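Local coordinates for choline binding protein PCPA (PDB 4CP6) that is a choline-binding protein and vaccine antigen of the pneumococcus, probably held on the cell wall through choline and presenting a leucine-rich-repeat domain at the surface, at residues I367-K372 against V389-T394; L317-L322 against L340-I345; I60-T65 against P101-K106; V38-G43 against F71-V76; S171-E176 against T193-V198. One frame throughout, in Å; residues are numbered along the deposited sequence. Where two conformers were deposited one is given.

Contact 1: I367-K372 against V389-T394; sequences IHIKNK and VKFYVT
Ile367 and Phe391, and one step on His368 and Tyr392, pair side by side across two neighbouring parallel strands of a leucine-rich-repeat sheet, a case of how a repeat solenoid extends itself by one rung. Three backbone hydrogen bonds set the register: Ile367 N to Lys390 O, Tyr392 N to Ile367 O and Ile369 N to Tyr392 O. Phe391 CA adds a C-H contact to Ile367 O.

Apolar packing occupies the face that carries Ile367 and Phe391. The Ile367 side chain runs beside the phenyl ring, both pointing the same way, and its CD1 meets Phe391 CE2 at 3.7 Å. Ile367 CG1 and CD1 both lie 3.8 Å from Val389 CG1. Ile369 CD1 lies 4.0 Å from Phe391 CD2. Leu402 of the helix 396-405 covers Ile369 and Phe391 from this side.

On the other face the two aromatic rings form an offset, near-parallel pair, planes 9° apart and centroids 4.4 Å apart. They are slid so far that overlap is slight: His368 CE1 sits 3.4 Å from Tyr392 CD1, each atom over the rim of the other ring.

Past the strand ends the polar contacts take over. One water donates to Ile369 O and Asn371 O and accepts from Thr394 N, bridging the diverging chains. Thr394 OG1, held between its own backbone N and carbonyl carbon (chi1 64°), donates to Asn371 O at 2.8 Å, approaching 21° out of that carbonyl's plane.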
# COMPACT_ATOMS: atom_id res chain seq x y z
N ILE A 367 -24.06 -23.17 2.97
CA ILE A 367 -23.73 -22.30 4.10
C ILE A 367 -24.27 -22.99 5.34
O ILE A 367 -25.48 -23.27 5.43
CB ILE A 367 -24.31 -20.87 3.94
CG1 ILE A 367 -23.74 -20.16 2.70
CG2 ILE A 367 -24.04 -20.05 5.20
CD1 ILE A 367 -24.47 -18.85 2.35
N HIS A 368 -23.38 -23.26 6.31
CA HIS A 368 -23.75 -23.89 7.57
C HIS A 368 -23.71 -22.85 8.67
O HIS A 368 -22.63 -22.29 8.94
CB HIS A 368 -22.80 -25.05 7.89
CG HIS A 368 -22.80 -26.14 6.87
ND1 HIS A 368 -23.50 -27.32 7.08
CD2 HIS A 368 -22.15 -26.22 5.69
CE1 HIS A 368 -23.30 -28.05 6.00
NE2 HIS A 368 -22.50 -27.44 5.13
N ILE A 369 -24.85 -22.56 9.29
CA ILE A 369 -24.97 -21.59 10.37
C ILE A 369 -25.03 -22.38 11.66
O ILE A 369 -26.01 -23.09 11.89
CB ILE A 369 -26.19 -20.68 10.19
CG1 ILE A 369 -26.13 -20.00 8.78
CG2 ILE A 369 -26.30 -19.68 11.35
CD1 ILE A 369 -27.17 -18.89 8.53
N LYS A 370 -23.99 -22.28 12.50
CA LYS A 370 -23.94 -23.11 13.71
C LYS A 370 -24.62 -22.52 14.93
O LYS A 370 -24.86 -23.26 15.89
CB LYS A 370 -22.48 -23.44 14.03
CG LYS A 370 -21.81 -24.29 12.96
CD LYS A 370 -20.39 -24.67 13.33
CE LYS A 370 -20.25 -25.87 14.23
NZ LYS A 370 -18.87 -25.97 14.78
N ASN A 371 -24.94 -21.24 14.92
CA ASN A 371 -25.54 -20.56 16.07
C ASN A 371 -26.93 -21.09 16.42
O ASN A 371 -27.64 -21.59 15.54
CB ASN A 371 -25.55 -19.06 15.85
CG ASN A 371 -26.10 -18.28 17.04
OD1 ASN A 371 -27.24 -17.81 17.02
ND2 ASN A 371 -25.32 -18.19 18.12
N LYS A 372 -27.30 -20.99 17.73
CA LYS A 372 -28.59 -21.49 18.26
C LYS A 372 -29.37 -20.42 19.04
O LYS A 372 -30.28 -20.77 19.80
CB LYS A 372 -28.33 -22.68 19.19
CG LYS A 372 -27.67 -23.88 18.54
CD LYS A 372 -27.32 -24.91 19.60
CE LYS A 372 -26.84 -26.19 18.95
NZ LYS A 372 -26.63 -27.26 19.96
N VAL A 389 -27.75 -21.82 -3.54
CA VAL A 389 -27.00 -22.11 -2.32
C VAL A 389 -27.97 -22.70 -1.29
O VAL A 389 -29.07 -22.17 -1.10
CB VAL A 389 -26.33 -20.83 -1.76
CG1 VAL A 389 -25.58 -21.13 -0.45
CG2 VAL A 389 -25.36 -20.22 -2.77
N LYS A 390 -27.55 -23.77 -0.61
CA LYS A 390 -28.34 -24.40 0.43
C LYS A 390 -27.89 -23.92 1.79
O LYS A 390 -26.67 -23.82 2.04
CB LYS A 390 -28.16 -25.92 0.40
CG LYS A 390 -28.12 -26.56 -0.95
CD LYS A 390 -27.55 -27.94 -0.83
CE LYS A 390 -26.84 -28.27 -2.10
NZ LYS A 390 -27.74 -28.79 -3.16
N PHE A 391 -28.84 -23.67 2.68
CA PHE A 391 -28.51 -23.34 4.06
C PHE A 391 -28.79 -24.50 4.96
O PHE A 391 -29.83 -25.17 4.81
CB PHE A 391 -29.31 -22.15 4.57
CG PHE A 391 -28.85 -20.79 4.07
CD1 PHE A 391 -29.35 -20.27 2.88
CD2 PHE A 391 -27.98 -20.02 4.82
CE1 PHE A 391 -28.95 -19.00 2.44
CE2 PHE A 391 -27.58 -18.75 4.38
CZ PHE A 391 -28.06 -18.25 3.19
N TYR A 392 -27.95 -24.67 5.99
CA TYR A 392 -28.10 -25.69 7.03
C TYR A 392 -28.15 -24.90 8.33
O TYR A 392 -27.19 -24.17 8.66
CB TYR A 392 -26.95 -26.73 6.99
CG TYR A 392 -26.84 -27.50 5.68
CD1 TYR A 392 -26.20 -26.94 4.58
CD2 TYR A 392 -27.40 -28.77 5.54
CE1 TYR A 392 -26.12 -27.63 3.37
CE2 TYR A 392 -27.31 -29.48 4.34
CZ TYR A 392 -26.67 -28.90 3.25
OH TYR A 392 -26.56 -29.58 2.04
N VAL A 393 -29.26 -24.99 9.06
CA VAL A 393 -29.47 -24.20 10.28
C VAL A 393 -29.89 -25.10 11.45
O VAL A 393 -30.23 -26.27 11.23
CB VAL A 393 -30.48 -23.04 10.07
CG1 VAL A 393 -30.02 -22.11 8.94
CG2 VAL A 393 -31.89 -23.56 9.79
N THR A 394 -29.88 -24.56 12.68
CA THR A 394 -30.15 -25.37 13.87
C THR A 394 -31.59 -25.34 14.31
O THR A 394 -31.96 -26.18 15.13
CB THR A 394 -29.23 -24.92 15.03
OG1 THR A 394 -29.57 -23.58 15.38
CG2 THR A 394 -27.75 -25.06 14.70
O HOH W 1 -28.43 -22.02 12.72

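Contact 2: L317-L322 against L340-I345; sequences LKELIL and LKSLTI
Leu340 loses the most surface in this contact, and Leu322 and Thr344 follow it; together they show how one rung of a leucine-rich repeat seats on the next. Leu340 CG stands anti to the backbone N (chi1 -171°), and CD1 beyond it lies against the backbone of the other segment, 3.6 Å from Glu319 C, with Leu320 CG a little further off. Leu322 CG, at the far end, meets Leu343 CD1 at 4.0 Å as the two side chains cross obliquely; the same methyl also touches Leu320 CB. Leu322 N donates to Thr344 O at 2.8 Å, while Thr344 N bonds to Leu320 O, so Thr344 is gripped through both backbone groups. Its hydroxyl lies on the opposite face, where a single water joins Thr344 OG1, Ser342 OG and the carboxylate oxygen Glu319 OE2, to which the water donates at 2.7 Å. At the start, Lys341 N bonds to Lys318 O at 2.8 Å. The strands 319-322 and 342-345 run parallel within 1°, with 319-322 at the outer border of its sheet; strand 366-369 flanks 342-345 on the other side, and Met334 of strand 334-335 touches the side chains of Leu320, Leu322 and Leu343.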
# COMPACT_ATOMS: atom_id res chain seq x y z
N LEU A 317 -9.98 -20.11 -3.51
CA LEU A 317 -10.36 -20.50 -2.15
C LEU A 317 -11.51 -21.47 -2.14
O LEU A 317 -12.58 -21.14 -2.66
CB LEU A 317 -10.65 -19.22 -1.34
CG LEU A 317 -11.01 -19.38 0.12
CD1 LEU A 317 -9.89 -19.99 0.90
CD2 LEU A 317 -11.42 -18.03 0.68
N LYS A 318 -11.34 -22.65 -1.53
CA LYS A 318 -12.35 -23.70 -1.64
C LYS A 318 -13.40 -23.72 -0.55
O LYS A 318 -14.51 -24.20 -0.79
CB LYS A 318 -11.68 -25.08 -1.69
CG LYS A 318 -10.64 -25.23 -2.81
CD LYS A 318 -9.91 -26.59 -2.72
CE LYS A 318 -8.94 -26.78 -3.87
NZ LYS A 318 -8.38 -28.16 -3.90
N GLU A 319 -13.05 -23.25 0.65
CA GLU A 319 -13.95 -23.31 1.80
C GLU A 319 -13.51 -22.25 2.77
O GLU A 319 -12.35 -21.84 2.74
CB GLU A 319 -13.80 -24.70 2.48
CG GLU A 319 -14.71 -24.95 3.67
CD GLU A 319 -14.63 -26.33 4.31
OE1 GLU A 319 -13.76 -27.13 3.90
OE2 GLU A 319 -15.44 -26.60 5.23
N LEU A 320 -14.44 -21.83 3.64
CA LEU A 320 -14.11 -20.91 4.72
C LEU A 320 -14.87 -21.36 5.93
O LEU A 320 -16.09 -21.55 5.86
CB LEU A 320 -14.50 -19.46 4.41
CG LEU A 320 -13.46 -18.57 3.80
CD1 LEU A 320 -14.07 -17.24 3.37
CD2 LEU A 320 -12.28 -18.35 4.76
N ILE A 321 -14.16 -21.54 7.04
CA ILE A 321 -14.76 -21.84 8.30
C ILE A 321 -14.53 -20.65 9.22
O ILE A 321 -13.41 -20.45 9.70
CB ILE A 321 -14.21 -23.14 8.90
CG1 ILE A 321 -14.46 -24.32 7.92
CG2 ILE A 321 -14.81 -23.39 10.29
CD1 ILE A 321 -13.63 -25.57 8.24
N LEU A 322 -15.56 -19.84 9.44
CA LEU A 322 -15.45 -18.69 10.34
C LEU A 322 -15.52 -19.22 11.77
O LEU A 322 -16.44 -19.97 12.13
CB LEU A 322 -16.55 -17.66 10.08
CG LEU A 322 -16.61 -17.08 8.65
CD1 LEU A 322 -17.84 -16.18 8.49
CD2 LEU A 322 -15.31 -16.32 8.29
N LEU A 340 -15.34 -20.98 -4.03
CA LEU A 340 -15.78 -21.27 -2.67
C LEU A 340 -16.96 -22.24 -2.74
O LEU A 340 -18.00 -21.88 -3.30
CB LEU A 340 -16.21 -19.97 -1.96
CG LEU A 340 -16.49 -20.10 -0.47
CD1 LEU A 340 -15.20 -20.21 0.32
CD2 LEU A 340 -17.27 -18.90 0.07
N LYS A 341 -16.81 -23.45 -2.20
CA LYS A 341 -17.87 -24.45 -2.22
C LYS A 341 -18.72 -24.43 -0.96
O LYS A 341 -19.91 -24.75 -0.99
CB LYS A 341 -17.22 -25.85 -2.38
CG LYS A 341 -16.53 -26.06 -3.71
CD LYS A 341 -15.93 -27.48 -3.84
CE LYS A 341 -14.56 -27.60 -3.19
NZ LYS A 341 -13.80 -28.76 -3.71
N SER A 342 -18.11 -24.04 0.17
CA SER A 342 -18.80 -24.10 1.43
C SER A 342 -18.35 -22.99 2.35
O SER A 342 -17.15 -22.66 2.37
CB SER A 342 -18.48 -25.44 2.09
OG SER A 342 -19.19 -25.62 3.30
N LEU A 343 -19.28 -22.48 3.15
CA LEU A 343 -19.00 -21.50 4.20
C LEU A 343 -19.62 -22.01 5.50
O LEU A 343 -20.80 -22.42 5.50
CB LEU A 343 -19.58 -20.11 3.82
CG LEU A 343 -19.58 -19.10 4.96
CD1 LEU A 343 -18.15 -18.63 5.24
CD2 LEU A 343 -20.47 -17.89 4.63
N THR A 344 -18.86 -21.99 6.61
CA THR A 344 -19.40 -22.33 7.91
C THR A 344 -19.28 -21.11 8.81
O THR A 344 -18.24 -20.45 8.81
CB THR A 344 -18.69 -23.55 8.54
OG1 THR A 344 -18.95 -24.68 7.70
CG2 THR A 344 -19.16 -23.82 9.97
N ILE A 345 -20.36 -20.80 9.53
CA ILE A 345 -20.40 -19.66 10.42
C ILE A 345 -20.44 -20.23 11.83
O ILE A 345 -21.40 -20.91 12.21
CB ILE A 345 -21.63 -18.76 10.11
CG1 ILE A 345 -21.71 -18.44 8.60
CG2 ILE A 345 -21.58 -17.49 10.95
CD1 ILE A 345 -22.90 -17.56 8.18
O HOH W 2 -17.42 -24.73 5.25

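Contact 3: I60-T65 against P101-K106; sequences IPTKIT and PSSIKK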
# COMPACT_ATOMS: atom_id res chain seq x y z
N ILE A 60 19.98 20.16 -11.74
CA ILE A 60 19.26 21.25 -11.11
C ILE A 60 20.29 22.27 -10.63
O ILE A 60 21.24 21.90 -9.92
CB ILE A 60 18.42 20.77 -9.91
CG1 ILE A 60 17.34 19.81 -10.38
CG2 ILE A 60 17.79 21.96 -9.16
CD1 ILE A 60 16.57 19.07 -9.19
N PRO A 61 20.11 23.57 -10.98
CA PRO A 61 21.04 24.58 -10.47
C PRO A 61 21.09 24.64 -8.93
O PRO A 61 20.11 24.29 -8.26
CB PRO A 61 20.54 25.87 -11.13
CG PRO A 61 19.81 25.41 -12.36
CD PRO A 61 19.10 24.17 -11.88
N THR A 62 22.21 25.08 -8.37
CA THR A 62 22.41 25.12 -6.92
C THR A 62 22.46 26.51 -6.32
O THR A 62 22.28 26.68 -5.11
CB THR A 62 23.66 24.29 -6.54
OG1 THR A 62 23.80 24.25 -5.12
CG2 THR A 62 24.97 24.83 -7.14
N LYS A 63 22.75 27.50 -7.17
CA LYS A 63 22.96 28.86 -6.70
C LYS A 63 22.53 29.82 -7.78
O LYS A 63 22.79 29.59 -8.97
CB LYS A 63 24.47 29.03 -6.42
CG LYS A 63 24.91 30.38 -5.86
CD LYS A 63 26.39 30.37 -5.48
CE LYS A 63 27.31 30.71 -6.63
NZ LYS A 63 28.73 30.70 -6.21
N ILE A 64 21.87 30.91 -7.36
CA ILE A 64 21.51 31.99 -8.28
C ILE A 64 21.95 33.29 -7.65
O ILE A 64 21.99 33.41 -6.42
CB ILE A 64 20.06 32.00 -8.77
CG1 ILE A 64 19.09 32.35 -7.63
CG2 ILE A 64 19.68 30.69 -9.52
CD1 ILE A 64 17.77 32.80 -8.07
N THR A 65 22.37 34.24 -8.49
CA THR A 65 22.80 35.52 -7.97
C THR A 65 21.97 36.63 -8.57
O THR A 65 21.58 36.55 -9.74
CB THR A 65 24.30 35.74 -8.24
OG1 THR A 65 24.51 35.74 -9.66
CG2 THR A 65 25.17 34.69 -7.57
N PRO A 101 21.74 18.66 -6.71
CA PRO A 101 22.93 19.16 -6.02
C PRO A 101 22.81 18.97 -4.52
O PRO A 101 21.69 18.82 -4.02
CB PRO A 101 22.98 20.64 -6.41
CG PRO A 101 21.52 21.00 -6.64
CD PRO A 101 20.94 19.77 -7.28
N SER A 102 23.95 19.03 -3.79
CA SER A 102 23.94 18.82 -2.35
C SER A 102 23.09 19.83 -1.58
O SER A 102 22.54 19.47 -0.54
CB SER A 102 25.36 18.78 -1.79
OG SER A 102 26.05 20.00 -2.03
N SER A 103 22.92 21.06 -2.09
CA SER A 103 22.14 22.09 -1.43
C SER A 103 20.65 21.76 -1.24
O SER A 103 20.00 22.39 -0.41
CB SER A 103 22.29 23.42 -2.17
OG SER A 103 21.79 23.37 -3.50
N ILE A 104 20.09 20.83 -2.04
CA ILE A 104 18.65 20.52 -1.88
C ILE A 104 18.39 19.81 -0.55
O ILE A 104 18.88 18.69 -0.35
CB ILE A 104 18.12 19.71 -3.07
CG1 ILE A 104 18.32 20.44 -4.42
CG2 ILE A 104 16.62 19.29 -2.86
CD1 ILE A 104 17.56 21.82 -4.59
N LYS A 105 17.62 20.43 0.33
CA LYS A 105 17.25 19.85 1.62
C LYS A 105 15.84 19.25 1.61
O LYS A 105 15.54 18.42 2.46
CB LYS A 105 17.36 20.91 2.72
CG LYS A 105 17.37 20.26 4.12
CD LYS A 105 17.85 21.23 5.19
CE LYS A 105 17.76 20.61 6.56
NZ LYS A 105 18.52 21.38 7.58
N LYS A 106 14.96 19.71 0.72
CA LYS A 106 13.59 19.21 0.69
C LYS A 106 13.10 19.13 -0.72
O LYS A 106 13.36 20.04 -1.52
CB LYS A 106 12.67 20.15 1.49
CG LYS A 106 11.23 19.67 1.59
CD LYS A 106 10.51 20.18 2.82
CE LYS A 106 10.17 21.64 2.75
NZ LYS A 106 9.22 22.06 3.82
O HOH W 3 25.11 22.16 -3.91
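Pro101 presses its ring against Ile60 and Thr62, and this is the tight part of a contact between two loops that each follow a strand of the same parallel sheet, 57-59 and 97-100. The ring meets the other segment through three of its carbons. Pro101 CD lies 3.8 Å from Ile60 CB, Pro101 CG approaches Ile60 O at 3.4 Å, and Pro101 CB touches Thr62 CB at 3.7 Å. The proline thus spans the backbone bend from Ile60 to Thr62, and the packing covers the carbonyl oxygen of Pro61, for which the model offers no hydrogen-bond partner. Ile60 also packs on Phe81 and Phe112.

The polar side is the more open one. Thr62 is an exposed residue, and its OG1, anti to the backbone N (chi1 -176°), comes to 2.7 Å from Ser103 OG. A water sits beside this pair, 2.7 Å from Thr62 OG1, and accepts from Ser103 N, so that solvent takes a direct part in joining the two loops. Pro101 also opens a type I beta turn, closed by a hydrogen bond from Ile104 N to Pro101 O, which places Ser103 next to the threonine.

In the second shell Ser103 OG is hydrogen-bonded to Val73 O on strand 69-76. A carbonyl oxygen can only accept, which means that Ser103 OG donates its proton to Val73 O and, in the short pair with Thr62 OG1, would be left to act as acceptor.

Contact 4: V38-G43 against F71-V76; sequences VQVGNG and FTVTEV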
# COMPACT_ATOMS: atom_id res chain seq x y z
N VAL A 38 16.30 29.97 -2.06
CA VAL A 38 15.17 29.85 -2.97
C VAL A 38 14.74 28.40 -3.17
O VAL A 38 15.53 27.48 -2.99
CB VAL A 38 15.47 30.45 -4.40
CG1 VAL A 38 15.56 31.97 -4.38
CG2 VAL A 38 16.70 29.83 -5.05
N GLN A 39 13.48 28.22 -3.57
CA GLN A 39 13.01 26.96 -4.13
C GLN A 39 13.11 27.12 -5.65
O GLN A 39 12.93 28.23 -6.19
CB GLN A 39 11.55 26.63 -3.74
CG GLN A 39 10.53 27.66 -4.24
CD GLN A 39 9.14 27.33 -3.76
OE1 GLN A 39 8.94 26.96 -2.60
NE2 GLN A 39 8.17 27.48 -4.64
N VAL A 40 13.43 26.02 -6.35
CA VAL A 40 13.43 25.97 -7.80
C VAL A 40 12.01 25.60 -8.21
O VAL A 40 11.47 24.58 -7.76
CB VAL A 40 14.54 25.07 -8.43
CG1 VAL A 40 14.53 23.65 -7.84
CG2 VAL A 40 14.43 25.02 -9.95
N GLY A 41 11.39 26.49 -8.97
CA GLY A 41 10.01 26.37 -9.43
C GLY A 41 9.13 27.32 -8.64
O GLY A 41 9.41 27.61 -7.47
N ASN A 42 8.06 27.84 -9.28
CA ASN A 42 7.15 28.75 -8.57
C ASN A 42 6.15 28.02 -7.66
O ASN A 42 5.40 28.68 -6.94
CB ASN A 42 6.39 29.66 -9.60
CG ASN A 42 5.51 28.90 -10.57
OD1 ASN A 42 5.24 27.70 -10.41
ND2 ASN A 42 5.04 29.57 -11.61
N GLY A 43 6.16 26.68 -7.70
CA GLY A 43 5.29 25.84 -6.87
C GLY A 43 3.93 25.56 -7.47
O GLY A 43 3.07 24.93 -6.82
N PHE A 71 21.56 33.50 -3.64
CA PHE A 71 20.45 32.64 -3.18
C PHE A 71 20.82 31.17 -3.44
O PHE A 71 21.08 30.79 -4.57
CB PHE A 71 19.16 32.98 -3.92
CG PHE A 71 18.66 34.36 -3.59
CD1 PHE A 71 17.83 34.57 -2.48
CD2 PHE A 71 19.02 35.45 -4.37
CE1 PHE A 71 17.37 35.86 -2.17
CE2 PHE A 71 18.55 36.73 -4.07
CZ PHE A 71 17.76 36.93 -2.95
N THR A 72 20.90 30.38 -2.37
CA THR A 72 21.20 28.95 -2.48
C THR A 72 19.85 28.25 -2.77
O THR A 72 18.84 28.63 -2.17
CB THR A 72 21.82 28.45 -1.18
OG1 THR A 72 23.08 29.13 -0.98
CG2 THR A 72 22.11 26.96 -1.20
N VAL A 73 19.85 27.32 -3.73
CA VAL A 73 18.64 26.55 -4.08
C VAL A 73 18.54 25.42 -3.05
O VAL A 73 19.36 24.48 -3.08
CB VAL A 73 18.68 26.00 -5.53
CG1 VAL A 73 17.39 25.26 -5.87
CG2 VAL A 73 18.94 27.14 -6.54
N THR A 74 17.59 25.54 -2.09
CA THR A 74 17.48 24.57 -0.99
C THR A 74 16.30 23.62 -1.14
O THR A 74 16.19 22.65 -0.37
CB THR A 74 17.40 25.32 0.34
OG1 THR A 74 16.29 26.22 0.28
CG2 THR A 74 18.68 26.14 0.65
N GLU A 75 15.37 23.92 -2.05
CA GLU A 75 14.18 23.08 -2.20
C GLU A 75 13.76 22.93 -3.63
O GLU A 75 13.95 23.85 -4.44
CB GLU A 75 13.00 23.67 -1.40
CG GLU A 75 13.33 23.90 0.07
CD GLU A 75 12.16 24.17 0.99
OE1 GLU A 75 11.00 24.00 0.54
OE2 GLU A 75 12.40 24.57 2.15
N VAL A 76 13.18 21.77 -3.96
CA VAL A 76 12.51 21.56 -5.23
C VAL A 76 11.03 21.87 -4.96
O VAL A 76 10.40 21.19 -4.11
CB VAL A 76 12.70 20.14 -5.79
CG1 VAL A 76 11.83 19.92 -7.01
CG2 VAL A 76 14.18 19.89 -6.13
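Val38 and Val40 reach strand 71-76 through differently turned isopropyl groups. In Val38, CG1 is anti to the carbonyl carbon (chi1 -71°) and meets Phe71 CB at 3.8 Å, the two side chains crossing at about a right angle, while CG2 touches Val73 CG2. In Val40 it is CG1 that lies between the backbone N and the carbonyl carbon (chi1 53°), which sends it to Val73 CG1, again at 3.8 Å, and towards Val76 CG2. Val73 thus touches both valines, CG2 on Val38 and CG1 on Val40. This is the parallel pairing of strands 35-40 and 69-76 in the mixed sheet at the N-terminal end of the solenoid, and it contains a beta bulge, where the register shifts by one. Val38 pairs with Val73 but Gln39 with Glu75; Val38 O takes the N-H of Thr74 at 3.0 Å, and Glu75 N is left buried with no partner in the model. Regular bonding resumes at Val40 N, which donates to Glu75 O at 2.9 Å. On the reverse face Gln39 CB packs on Glu75 CB, and the Gln39 amide reaches forward to its own segment, NE2 donating to Gly41 O at 3.1 Å.

Contact 5: S171-E176 against T193-V198; sequences SSSKLE and TLPKSV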
# COMPACT_ATOMS: atom_id res chain seq x y z
N SER A 171 24.82 4.05 2.70
CA SER A 171 25.28 3.62 4.02
C SER A 171 25.08 4.73 5.04
O SER A 171 25.07 5.91 4.68
CB SER A 171 26.75 3.20 3.97
OG SER A 171 27.56 4.27 3.51
N SER A 172 24.90 4.36 6.30
CA SER A 172 24.67 5.28 7.40
C SER A 172 23.38 6.08 7.19
O SER A 172 23.29 7.23 7.62
CB SER A 172 25.85 6.23 7.60
OG SER A 172 27.04 5.51 7.86
N SER A 173 22.33 5.42 6.64
CA SER A 173 21.05 6.05 6.44
C SER A 173 20.47 6.59 7.74
O SER A 173 20.56 5.93 8.79
CB SER A 173 20.07 5.04 5.87
OG SER A 173 18.78 5.62 5.73
N LYS A 174 19.85 7.76 7.67
CA LYS A 174 19.13 8.38 8.78
C LYS A 174 17.60 8.25 8.58
O LYS A 174 16.84 8.92 9.28
CB LYS A 174 19.54 9.85 8.98
CG LYS A 174 21.01 10.01 9.41
CD LYS A 174 21.41 11.48 9.49
CE LYS A 174 20.95 12.20 10.74
NZ LYS A 174 21.59 13.54 10.86
N LEU A 175 17.18 7.37 7.64
CA LEU A 175 15.76 7.24 7.32
C LEU A 175 14.97 6.71 8.50
O LEU A 175 15.27 5.59 8.96
CB LEU A 175 15.58 6.36 6.11
CG LEU A 175 14.14 6.17 5.65
CD1 LEU A 175 13.51 7.50 5.21
CD2 LEU A 175 14.09 5.14 4.52
N GLU A 176 14.01 7.51 9.01
CA GLU A 176 13.32 7.13 10.22
C GLU A 176 11.85 6.80 10.00
O GLU A 176 11.27 6.04 10.79
CB GLU A 176 13.51 8.26 11.26
CG GLU A 176 12.98 7.98 12.65
CD GLU A 176 11.52 8.34 12.87
OE1 GLU A 176 10.94 9.08 12.04
OE2 GLU A 176 10.95 7.83 13.86
N THR A 193 15.49 -3.26 1.12
CA THR A 193 16.07 -3.43 2.45
C THR A 193 15.81 -2.19 3.26
O THR A 193 16.31 -1.10 2.92
CB THR A 193 17.56 -3.67 2.38
OG1 THR A 193 17.80 -4.85 1.62
CG2 THR A 193 18.18 -3.86 3.78
N LEU A 194 15.08 -2.35 4.38
CA LEU A 194 14.83 -1.23 5.27
C LEU A 194 16.06 -0.95 6.13
O LEU A 194 16.53 -1.84 6.84
CB LEU A 194 13.60 -1.48 6.19
CG LEU A 194 12.26 -1.71 5.48
CD1 LEU A 194 11.17 -2.01 6.50
CD2 LEU A 194 11.87 -0.49 4.64
N PRO A 195 16.54 0.30 6.16
CA PRO A 195 17.71 0.60 7.00
C PRO A 195 17.44 0.37 8.49
O PRO A 195 16.28 0.39 8.96
CB PRO A 195 17.99 2.08 6.72
CG PRO A 195 17.47 2.29 5.32
CD PRO A 195 16.19 1.43 5.28
N LYS A 196 18.53 0.21 9.25
CA LYS A 196 18.48 0.01 10.69
C LYS A 196 17.78 1.18 11.41
O LYS A 196 17.16 0.99 12.46
CB LYS A 196 19.93 -0.14 11.21
CG LYS A 196 20.12 -0.22 12.71
CD LYS A 196 21.61 -0.25 13.10
CE LYS A 196 21.78 -0.25 14.61
NZ LYS A 196 21.34 1.02 15.23
N SER A 197 17.84 2.39 10.83
CA SER A 197 17.27 3.58 11.45
C SER A 197 15.71 3.69 11.36
O SER A 197 15.13 4.55 12.03
CB SER A 197 17.86 4.82 10.77
OG SER A 197 17.79 4.67 9.36
N VAL A 198 15.06 2.88 10.49
CA VAL A 198 13.62 3.01 10.26
C VAL A 198 12.85 2.62 11.50
O VAL A 198 12.99 1.48 11.98
CB VAL A 198 13.16 2.21 9.03
CG1 VAL A 198 11.64 2.36 8.84
CG2 VAL A 198 13.89 2.68 7.76
O HOH W 4 20.42 3.15 9.33
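Ser173 lies against the ring of Pro195, Leu175 and Val198 run side by side, and Ser197 reaches across between the two pairs: three orientations that join equivalent loops of successive leucine-rich repeats. Each loop leads out of one short strand of the solenoid and towards the next.

Ser173 turns its side chain to the proline, CB lying 3.7 Å from Pro195 CB and OG 3.6 Å from Pro195 CG. With OG anti to the backbone N (chi1 177°), the hydroxyl also accepts from Leu175 N, forming an ST turn, so it braces its own loop while packing on the other.

Leu175 and Val198 point the same way, and Leu175 CD2 comes 4.1 Å from Val198 CG2. Phe169 of strand 166-169 touches both Leu175 and Pro195.

Ser197 occupies the third position of a type I beta turn from Pro195 to Val198, in which Val198 N bonds to Pro195 O; this turn points the serine at the facing loop. Its OG sits between the backbone N and carbonyl carbon (chi1 48°). The shorter approach of Ser197 OG is to Leu175 O, a probable hydrogen bond of 2.7 Å, and Ser173 O lies 3.1 Å from the same hydroxyl. A water adds a second link, donating to Ser173 O at 2.8 Å and accepting weakly from Ser197 N.

The five contacts sample one elongated solenoid from end to end. Contacts 1 and 2 share a sheet towards the C-terminal end: strands 342-345 and 366-369 are neighbours in it, and His368 N lies 2.8 Å from Leu343 O, a probable hydrogen bond that runs one pairing into the next. Contacts 3 and 4, with centres about 7 Å apart, interlock at the other end; their segments alternate along the chain, and Lys105 N probably bonds to Thr74 O at 2.7 Å. Contact 5 lies between these groups, its centre about 24 Å from that of contact 3 and 43 Å from that of contact 2. Contacts 1 and 3 are about 68 Å apart between centres and do not touch.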